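Local coordinates for Two-component response regulator (Geobacillus stearothermophilus, PDB 6SWI), which probably binds DNA through its C-terminal helix-turn-helix domain to regulate transcription of the arabinan-utilization genes as part of a two-component system, at residues M60-E65 with E79-D84. Numbering follows the deposited sequence. Where two conformers were deposited one is given.
Sequences MEKAAE and ERVGYD
Val81 directs both methyl groups at the flank of helix 51-69, and CG1 settles against the helix backbone, 3.8 Å from Ala63 N. That methyl lies beside its own backbone N and anti to the carbonyl carbon (chi1 -53°), which sets it against both CB and CG of Lys62 and the methyl of Ala63; Lys62 CG approaches Val81 CG1 to 3.8 Å. The other branch, CG2, lies 4.2 Å from Ala63 CB and also faces the tip of Met60. Met60 leaves its helix pointing away from residues 79-84, but bends at chi2 and chi3 carry CE back across. The methyl meets the Tyr83 ring obliquely at its CE1 corner, with Met60 CE 3.4 Å from Tyr83 CE1, and the two side chains cross at about a right angle. Lys62 starts toward Val81, then turns off at chi2 (65°), and its ammonium pairs with Glu65 one turn along: Lys62 NZ donates to Glu65 OE1 at 2.8 Å, reaching the syn side 29° out of the carboxylate plane. An alanine in place of Lys62, ending at CB, would probably thin the packing on Val81 CG1 and leave the Glu65 carboxylate without its mate in this salt bridge. Gly82, at positive phi, is the C-prime residue of the Schellman motif ending helix 74-80, and Val81 and Tyr83, on either side of it in sequence, both touch helix 51-69. Phe89 and Phe93 of helix 86-97 touch Ala63 and Met60, respectively. Helices 74-80 and 86-97 with the turn between them are consistent with the second helix-turn-helix of an AraC-type domain, its turn packed here on the long helix 51-69. The chemistry is apolar, with the lysine charge drawn aside to Glu65, consistent with cohesion that rests mainly on burying apolar groups.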
loop_
_atom_site.group_PDB
_atom_site.type_symbol
_atom_site.label_atom_id
_atom_site.label_comp_id
_atom_site.label_asym_id
_atom_site.label_seq_id
_atom_site.Cartn_x
_atom_site.Cartn_y
_atom_site.Cartn_z
ATOM N N MET A 60 -1.428 -1.655 -0.416
ATOM C CA MET A 60 -2.263 -2.774 0.006
ATOM C C MET A 60 -1.753 -3.382 1.304
ATOM O O MET A 60 -2.549 -3.829 2.141
ATOM C CB MET A 60 -2.355 -3.810 -1.117
ATOM C CG MET A 60 -3.044 -3.289 -2.389
ATOM S SD MET A 60 -4.733 -2.679 -2.115
ATOM C CE MET A 60 -4.511 -0.916 -2.223
ATOM N N GLU A 61 -0.436 -3.384 1.508
ATOM C CA GLU A 61 0.075 -3.872 2.781
ATOM C C GLU A 61 -0.288 -2.937 3.936
ATOM O O GLU A 61 -0.612 -3.404 5.033
ATOM C CB GLU A 61 1.566 -4.174 2.689
ATOM C CG GLU A 61 1.865 -5.236 1.622
ATOM C CD GLU A 61 1.807 -6.666 2.150
ATOM O OE1 GLU A 61 0.824 -7.012 2.844
ATOM O OE2 GLU A 61 2.730 -7.452 1.844
ATOM N N LYS A 62 -0.278 -1.619 3.706
ATOM C CA LYS A 62 -0.761 -0.702 4.740
ATOM C C LYS A 62 -2.247 -0.909 4.998
ATOM O O LYS A 62 -2.700 -0.881 6.149
ATOM C CB LYS A 62 -0.503 0.750 4.348
ATOM C CG LYS A 62 -0.984 1.746 5.385
ATOM C CD LYS A 62 -0.199 1.582 6.675
ATOM C CE LYS A 62 -0.556 2.649 7.664
ATOM N NZ LYS A 62 0.337 2.600 8.859
ATOM N N ALA A 63 -3.018 -1.119 3.931
ATOM C CA ALA A 63 -4.445 -1.362 4.103
ATOM C C ALA A 63 -4.686 -2.615 4.926
ATOM O O ALA A 63 -5.562 -2.637 5.795
ATOM C CB ALA A 63 -5.126 -1.493 2.743
ATOM N N ALA A 64 -3.936 -3.679 4.646
ATOM C CA ALA A 64 -4.073 -4.903 5.421
ATOM C C ALA A 64 -3.785 -4.647 6.891
ATOM O O ALA A 64 -4.503 -5.138 7.771
ATOM C CB ALA A 64 -3.139 -5.964 4.854
ATOM N N GLU A 65 -2.748 -3.862 7.177
ATOM C CA GLU A 65 -2.440 -3.512 8.558
ATOM C C GLU A 65 -3.612 -2.791 9.214
ATOM O O GLU A 65 -4.009 -3.124 10.338
ATOM C CB GLU A 65 -1.188 -2.642 8.582
ATOM C CG GLU A 65 -0.835 -2.087 9.929
ATOM C CD GLU A 65 0.294 -1.098 9.822
ATOM O OE1 GLU A 65 0.042 0.109 10.007
ATOM O OE2 GLU A 65 1.426 -1.536 9.532
ATOM N N GLU A 79 -9.067 5.714 1.590
ATOM C CA GLU A 79 -8.522 7.061 1.478
ATOM C C GLU A 79 -7.123 7.140 2.069
ATOM O O GLU A 79 -6.251 7.832 1.528
ATOM C CB GLU A 79 -9.459 8.047 2.167
ATOM C CG GLU A 79 -9.069 9.512 1.965
ATOM C CD GLU A 79 -7.975 10.018 2.909
ATOM O OE1 GLU A 79 -7.862 9.511 4.045
ATOM O OE2 GLU A 79 -7.232 10.946 2.504
ATOM N N ARG A 80 -6.889 6.433 3.172
ATOM C CA ARG A 80 -5.607 6.471 3.856
ATOM C C ARG A 80 -4.506 5.805 3.056
ATOM O O ARG A 80 -3.329 6.021 3.355
ATOM C CB ARG A 80 -5.727 5.791 5.214
ATOM C CG ARG A 80 -6.500 6.607 6.214
ATOM C CD ARG A 80 -6.871 5.763 7.383
ATOM N NE ARG A 80 -7.576 6.505 8.417
ATOM C CZ ARG A 80 -7.124 6.679 9.654
ATOM N NH1 ARG A 80 -5.931 6.211 10.019
ATOM N NH2 ARG A 80 -7.882 7.324 10.525
ATOM N N VAL A 81 -4.852 5.005 2.054
ATOM C CA VAL A 81 -3.851 4.369 1.215
ATOM C C VAL A 81 -3.911 4.871 -0.228
ATOM O O VAL A 81 -3.448 4.190 -1.141
ATOM C CB VAL A 81 -3.843 2.832 1.339
ATOM C CG1 VAL A 81 -3.721 2.432 2.795
ATOM C CG2 VAL A 81 -5.075 2.181 0.716
ATOM N N GLY A 82 -4.449 6.069 -0.445
ATOM C CA GLY A 82 -4.292 6.736 -1.719
ATOM C C GLY A 82 -5.372 6.464 -2.736
ATOM O O GLY A 82 -5.149 6.713 -3.925
ATOM N N TYR A 83 -6.535 5.976 -2.314
ATOM C CA TYR A 83 -7.684 5.782 -3.189
ATOM C C TYR A 83 -8.788 6.730 -2.752
ATOM O O TYR A 83 -9.232 6.681 -1.599
ATOM C CB TYR A 83 -8.177 4.339 -3.111
ATOM C CG TYR A 83 -7.228 3.380 -3.774
ATOM C CD1 TYR A 83 -6.089 2.936 -3.119
ATOM C CD2 TYR A 83 -7.453 2.934 -5.064
ATOM C CE1 TYR A 83 -5.206 2.076 -3.731
ATOM C CE2 TYR A 83 -6.572 2.073 -5.688
ATOM C CZ TYR A 83 -5.447 1.646 -5.012
ATOM O OH TYR A 83 -4.558 0.785 -5.611
ATOM N N ASP A 84 -9.236 7.562 -3.702
ATOM C CA ASP A 84 -10.297 8.538 -3.496
ATOM C C ASP A 84 -11.655 7.876 -3.291
ATOM O O ASP A 84 -12.562 8.504 -2.733
ATOM C CB ASP A 84 -10.371 9.482 -4.708
ATOM C CG ASP A 84 -9.090 10.286 -4.919
ATOM O OD1 ASP A 84 -8.476 10.711 -3.923
ATOM O OD2 ASP A 84 -8.701 10.508 -6.088
#